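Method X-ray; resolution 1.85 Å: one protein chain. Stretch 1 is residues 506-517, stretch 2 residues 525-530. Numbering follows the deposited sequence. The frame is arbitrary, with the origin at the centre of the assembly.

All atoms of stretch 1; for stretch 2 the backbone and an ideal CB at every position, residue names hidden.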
ATOM      1  N   ARG A 506      19.532  -9.963  -0.198  1.00 20.10           N
ATOM      2  CA  ARG A 506      19.310 -10.175  -1.631  1.00 20.78           C
ATOM      3  C   ARG A 506      18.945  -8.875  -2.360  1.00 22.75           C
ATOM      4  O   ARG A 506      19.512  -8.571  -3.413  1.00 24.14           O
ATOM      5  CB  ARG A 506      18.224 -11.223  -1.881  1.00 16.54           C
ATOM      6  CG  ARG A 506      18.036 -11.491  -3.368  1.00 17.95           C
ATOM      7  CD  ARG A 506      17.044 -12.596  -3.693  1.00 21.00           C
ATOM      8  NE  ARG A 506      17.006 -12.816  -5.139  1.00 20.92           N
ATOM      9  CZ  ARG A 506      16.144 -13.606  -5.768  1.00 18.06           C
ATOM     10  NH1 ARG A 506      15.231 -14.276  -5.088  1.00 15.48           N
ATOM     11  NH2 ARG A 506      16.201 -13.720  -7.086  1.00 19.11           N
ATOM     12  N   LEU A 507      18.002  -8.119  -1.796  1.00 22.57           N
ATOM     13  CA  LEU A 507      17.588  -6.837  -2.357  1.00 20.57           C
ATOM     14  C   LEU A 507      18.796  -5.926  -2.604  1.00 24.02           C
ATOM     15  O   LEU A 507      18.888  -5.273  -3.649  1.00 21.74           O
ATOM     16  CB  LEU A 507      16.585  -6.147  -1.426  1.00 14.46           C
ATOM     17  CG  LEU A 507      15.167  -6.705  -1.450  1.00 13.81           C
ATOM     18  CD1 LEU A 507      14.423  -6.329  -0.186  1.00 13.23           C
ATOM     19  CD2 LEU A 507      14.436  -6.206  -2.691  1.00 14.59           C
ATOM     20  N   VAL A 508      19.718  -5.904  -1.637  1.00 23.75           N
ATOM     21  CA  VAL A 508      20.952  -5.117  -1.721  1.00 23.97           C
ATOM     22  C   VAL A 508      21.867  -5.634  -2.829  1.00 20.15           C
ATOM     23  O   VAL A 508      22.481  -4.848  -3.555  1.00 21.30           O
ATOM     24  CB  VAL A 508      21.709  -5.117  -0.366  1.00 28.23           C
ATOM     25  CG1 VAL A 508      23.194  -4.862  -0.555  1.00 28.52           C
ATOM     26  CG2 VAL A 508      21.114  -4.077   0.570  1.00 28.05           C
ATOM     27  N   ARG A 509      21.941  -6.954  -2.974  1.00 20.31           N
ATOM     28  CA  ARG A 509      22.700  -7.539  -4.073  1.00 22.15           C
ATOM     29  C   ARG A 509      22.070  -7.139  -5.410  1.00 23.61           C
ATOM     30  O   ARG A 509      22.758  -6.645  -6.311  1.00 22.45           O
ATOM     31  CB  ARG A 509      22.774  -9.066  -3.947  1.00 22.14           C
ATOM     32  CG  ARG A 509      23.441  -9.577  -2.665  1.00 20.80           C
ATOM     33  CD  ARG A 509      24.771  -8.895  -2.366  1.00 21.69           C
ATOM     34  NE  ARG A 509      25.559  -9.631  -1.370  1.00 27.23           N
ATOM     35  CZ  ARG A 509      25.521  -9.409  -0.060  1.00 30.49           C
ATOM     36  NH1 ARG A 509      24.730  -8.465   0.438  1.00 33.53           N
ATOM     37  NH2 ARG A 509      26.274 -10.134   0.756  1.00 19.29           N
ATOM     38  N   VAL A 510      20.761  -7.332  -5.529  1.00 21.54           N
ATOM     39  CA  VAL A 510      20.058  -6.961  -6.755  1.00 23.10           C
ATOM     40  C   VAL A 510      20.239  -5.463  -7.013  1.00 19.84           C
ATOM     41  O   VAL A 510      20.574  -5.055  -8.126  1.00 21.22           O
ATOM     42  CB  VAL A 510      18.552  -7.326  -6.698  1.00 17.13           C
ATOM     43  CG1 VAL A 510      17.847  -6.855  -7.954  1.00 17.40           C
ATOM     44  CG2 VAL A 510      18.367  -8.825  -6.529  1.00 16.91           C
ATOM     45  N   LYS A 511      20.065  -4.658  -5.966  1.00 18.81           N
ATOM     46  CA  LYS A 511      20.263  -3.209  -6.056  1.00 21.05           C
ATOM     47  C   LYS A 511      21.649  -2.845  -6.594  1.00 24.82           C
ATOM     48  O   LYS A 511      21.794  -1.929  -7.405  1.00 24.79           O
ATOM     49  CB  LYS A 511      20.051  -2.565  -4.683  1.00 18.94           C
ATOM     50  CG  LYS A 511      20.498  -1.119  -4.566  1.00 20.50           C
ATOM     51  CD  LYS A 511      19.649  -0.162  -5.385  1.00 22.78           C
ATOM     52  CE  LYS A 511      20.020   1.280  -5.044  1.00 24.88           C
ATOM     53  NZ  LYS A 511      19.373   2.322  -5.890  1.00 22.06           N
ATOM     54  N   THR A 512      22.665  -3.575  -6.159  1.00 24.50           N
ATOM     55  CA  THR A 512      24.027  -3.265  -6.559  1.00 24.84           C
ATOM     56  C   THR A 512      24.274  -3.598  -8.029  1.00 23.33           C
ATOM     57  O   THR A 512      25.011  -2.891  -8.712  1.00 24.28           O
ATOM     58  CB  THR A 512      25.039  -3.989  -5.658  1.00 23.82           C
ATOM     59  OG1 THR A 512      24.797  -3.600  -4.300  1.00 25.29           O
ATOM     60  CG2 THR A 512      26.483  -3.618  -6.031  1.00 23.20           C
ATOM     61  N   ARG A 513      23.632  -4.639  -8.540  1.00 23.91           N
ATOM     62  CA  ARG A 513      23.811  -4.975  -9.952  1.00 29.91           C
ATOM     63  C   ARG A 513      23.044  -4.020 -10.852  1.00 29.36           C
ATOM     64  O   ARG A 513      23.614  -3.439 -11.770  1.00 30.52           O
ATOM     65  CB  ARG A 513      23.373  -6.416 -10.244  1.00 33.56           C
ATOM     66  CG  ARG A 513      23.640  -6.863 -11.676  1.00 37.40           C
ATOM     67  CD  ARG A 513      23.154  -8.283 -11.929  1.00 43.39           C
ATOM     68  NE  ARG A 513      21.696  -8.400 -11.882  1.00 48.42           N
ATOM     69  CZ  ARG A 513      20.906  -8.328 -12.951  1.00 51.10           C
ATOM     70  NH1 ARG A 513      21.441  -8.136 -14.161  1.00 52.74           N
ATOM     71  NH2 ARG A 513      19.581  -8.443 -12.812  1.00 44.25           N
ATOM     72  N   VAL A 514      21.756  -3.848 -10.570  1.00 26.69           N
ATOM     73  CA  VAL A 514      20.846  -3.157 -11.484  1.00 29.10           C
ATOM     74  C   VAL A 514      20.974  -1.628 -11.417  1.00 28.79           C
ATOM     75  O   VAL A 514      20.652  -0.930 -12.385  1.00 27.26           O
ATOM     76  CB  VAL A 514      19.347  -3.578 -11.225  1.00 25.33           C
ATOM     77  CG1 VAL A 514      19.232  -5.082 -11.100  1.00 26.34           C
ATOM     78  CG2 VAL A 514      18.750  -2.896  -9.992  1.00 20.83           C
ATOM     79  N   ASP A 515      21.458  -1.119 -10.284  1.00 27.13           N
ATOM     80  CA  ASP A 515      21.568   0.319 -10.049  1.00 25.58           C
ATOM     81  C   ASP A 515      22.850   0.654  -9.291  1.00 22.51           C
ATOM     82  O   ASP A 515      22.793   1.086  -8.143  1.00 23.67           O
ATOM     83  CB  ASP A 515      20.338   0.818  -9.270  1.00 24.51           C
ATOM     84  CG  ASP A 515      20.297   2.332  -9.133  1.00 24.84           C
ATOM     85  OD1 ASP A 515      21.056   3.029  -9.845  1.00 27.69           O
ATOM     86  OD2 ASP A 515      19.495   2.827  -8.316  1.00 22.15           O
ATOM     87  N   PRO A 516      24.018   0.454  -9.936  1.00 26.69           N
ATOM     88  CA  PRO A 516      25.333   0.638  -9.296  1.00 29.09           C
ATOM     89  C   PRO A 516      25.744   2.105  -9.078  1.00 28.77           C
ATOM     90  O   PRO A 516      26.685   2.391  -8.330  1.00 28.62           O
ATOM     91  CB  PRO A 516      26.286  -0.048 -10.276  1.00 28.91           C
ATOM     92  CG  PRO A 516      25.624   0.099 -11.589  1.00 28.07           C
ATOM     93  CD  PRO A 516      24.150   0.004 -11.334  1.00 26.07           C
ATOM     94  N   THR A 517      25.048   3.025  -9.732  1.00 28.18           N
ATOM     95  CA  THR A 517      25.285   4.437  -9.499  1.00 30.32           C
ATOM     96  C   THR A 517      24.445   4.919  -8.330  1.00 29.44           C
ATOM     97  O   THR A 517      24.649   6.029  -7.836  1.00 34.85           O
ATOM     98  CB  THR A 517      24.967   5.281 -10.742  1.00 28.77           C
ATOM     99  OG1 THR A 517      23.713   4.867 -11.300  1.00 29.55           O
ATOM    100  CG2 THR A 517      26.046   5.080 -11.769  1.00 35.16           C
ATOM    101  N   UNK A 525      15.611   4.157   0.873  1.00 26.91           N
ATOM    102  CA  UNK A 525      15.859   3.214  -0.217  1.00 26.00           C
ATOM    103  C   UNK A 525      16.898   2.138   0.155  1.00 22.54           C
ATOM    104  O   UNK A 525      17.692   2.306   1.093  1.00 18.10           O
ATOM    105  CB  UNK A 525      16.328   3.977  -1.458  1.00 26.00           C
ATOM    106  N   UNK A 526      16.859   1.028  -0.580  1.00 19.80           N
ATOM    107  CA  UNK A 526      17.792  -0.074  -0.395  1.00 18.86           C
ATOM    108  C   UNK A 526      19.190   0.404  -0.754  1.00 21.56           C
ATOM    109  O   UNK A 526      19.377   0.994  -1.823  1.00 20.47           O
ATOM    110  CB  UNK A 526      17.393  -1.285  -1.240  1.00 18.86           C
ATOM    111  N   UNK A 527      20.179   0.169   0.137  1.00 20.12           N
ATOM    112  CA  UNK A 527      21.547   0.637  -0.109  1.00 24.29           C
ATOM    113  C   UNK A 527      22.376  -0.297  -0.993  1.00 25.38           C
ATOM    114  O   UNK A 527      22.068  -1.483  -1.160  1.00 18.11           O
ATOM    115  CB  UNK A 527      22.266   0.826   1.228  1.00 24.29           C
ATOM    116  N   UNK A 528      23.435   0.257  -1.562  1.00 23.93           N
ATOM    117  CA  UNK A 528      24.420  -0.551  -2.251  1.00 23.19           C
ATOM    118  C   UNK A 528      25.247  -1.338  -1.240  1.00 24.64           C
ATOM    119  O   UNK A 528      25.404  -0.930  -0.088  1.00 22.00           O
ATOM    120  CB  UNK A 528      25.321   0.325  -3.124  1.00 23.19           C
ATOM    121  N   UNK A 529      25.793  -2.455  -1.695  1.00 27.38           N
ATOM    122  CA  UNK A 529      26.621  -3.326  -0.875  1.00 32.45           C
ATOM    123  C   UNK A 529      27.980  -2.690  -0.516  1.00 35.52           C
ATOM    124  O   UNK A 529      28.442  -1.751  -1.177  1.00 30.36           O
ATOM    125  CB  UNK A 529      26.844  -4.651  -1.606  1.00 32.45           C
ATOM    126  N   UNK A 530      28.602  -3.197   0.549  1.00 43.15           N
ATOM    127  CA  UNK A 530      29.931  -2.750   0.970  1.00 53.22           C
ATOM    128  C   UNK A 530      31.038  -3.454   0.184  1.00 51.24           C
ATOM    129  O   UNK A 530      31.761  -2.831  -0.598  1.00 51.62           O
ATOM    130  CB  UNK A 530      30.119  -2.996   2.468  1.00 53.22           C
TER

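Stretch 1 is a helix as far as Val514, and stretch 2 lies across it as an extended strand-like path without regular structure, with phi between -65° and -85° and psi between 130° and 160° wherever both can be measured. At such angles proline is tolerated as well as most other residues, so the backbone alone decides little and the helix surface must do the choosing.

Position 525 gets little guidance. Its ideal CB points sideways and has nothing of stretch 1 within 5.5 Å, so small, polar or larger residues are all compatible with this contact. The deposited residue is Ser525, whose OG is hydrogen-bonded elsewhere in the structure.

Position 526 is more demanding. Its CB points toward the helix, 4.5 Å from Lys511 CB and 5.0 Å from Val508 CG2, and the surroundings are the aliphatic part of Lys511, Val508 and the turn at Leu507. No free side-chain donor or acceptor is close, so a medium-sized aliphatic such as valine, isoleucine or leucine would suit. Ile526 is found, with both chi angles in m. Its CG2 packs 3.6 Å from Val508 CG2, 3.9 Å from Lys511 CB and 4.2 Å from Leu507 CB, so a single methyl serves three residues on adjoining turns.

At position 527 the CB points away, and the closest stretch 1 atom, Val508 CG2, is 5.1 Å off. The side chain is therefore weakly specified, and phi of -84° admits proline among many others. Pro527 is deposited; its ring still reaches back, CD lying 3.9 Å from Val508 CG2. Its carbonyl fares less well: Pro527 O sits 3.3 Å from Val508 CG2, is buried by the contact and has no hydrogen-bond partner.

Position 528 has its CB sideways, 4.1 Å from Thr512 OG1, and its CA is 5.1 Å from that of Thr512. A short side chain would leave the end of the helix largely uncovered, whereas a longer, flexible one such as leucine or methionine could bend back over it. Leu528 does so in the m, t rotamer: CD2 lies 3.6 Å from Thr512 CA and 3.3 Å from Asp515 O, while CD1 comes within 3.7 Å of Pro516 O.

Position 529 is anchored first by its backbone. Its N donates to Thr512 OG1 at 3.0 Å, and the same hydroxyl donates to Val508 O at 2.7 Å, so the threonine relays between helix and loop. This bond asks nothing of the side chain except that it not be proline. The CB, 3.8 Å from Val508 CG1 and 4.8 Å from Arg509 CD, favours a compact aliphatic, though a longer chain could also follow the arginine. Val529 packs its CB against Val508 CG1 and sets CG2 over one face of the Arg509 guanidinium, 3.6 Å from NH1.

Position 530 is beyond the helix's reach, and stretch 1 sets no rule there. Asn530 makes no contact with it; OD1 is hydrogen-bonded elsewhere in the structure.

Stretch 2 525-530: SIPLVN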
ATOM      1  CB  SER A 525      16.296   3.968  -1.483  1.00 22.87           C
ATOM      2  OG  SER A 525      17.483   4.704  -1.260  1.00 24.94           O
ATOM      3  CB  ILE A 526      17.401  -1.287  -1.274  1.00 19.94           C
ATOM      4  CG1 ILE A 526      15.992  -1.794  -0.928  1.00 18.83           C
ATOM      5  CG2 ILE A 526      18.435  -2.405  -1.174  1.00 15.90           C
ATOM      6  CD1 ILE A 526      15.849  -2.359   0.472  1.00 14.30           C
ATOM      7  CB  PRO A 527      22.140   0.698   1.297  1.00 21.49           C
ATOM      8  CG  PRO A 527      21.488  -0.456   1.987  1.00 19.96           C
ATOM      9  CD  PRO A 527      20.059  -0.458   1.466  1.00 18.36           C
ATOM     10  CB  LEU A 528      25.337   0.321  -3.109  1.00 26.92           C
ATOM     11  CG  LEU A 528      24.819   1.071  -4.331  1.00 26.41           C
ATOM     12  CD1 LEU A 528      25.874   2.077  -4.743  1.00 26.79           C
ATOM     13  CD2 LEU A 528      24.521   0.136  -5.479  1.00 24.25           C
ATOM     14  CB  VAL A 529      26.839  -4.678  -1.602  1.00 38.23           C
ATOM     15  CG1 VAL A 529      28.016  -4.588  -2.549  1.00 36.65           C
ATOM     16  CG2 VAL A 529      27.006  -5.823  -0.609  1.00 40.91           C
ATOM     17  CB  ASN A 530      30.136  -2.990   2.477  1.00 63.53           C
ATOM     18  CG  ASN A 530      29.635  -1.830   3.349  1.00 68.04           C
ATOM     19  OD1 ASN A 530      29.199  -0.790   2.847  1.00 66.22           O
ATOM     20  ND2 ASN A 530      29.698  -2.018   4.669  1.00 70.28           N
TER
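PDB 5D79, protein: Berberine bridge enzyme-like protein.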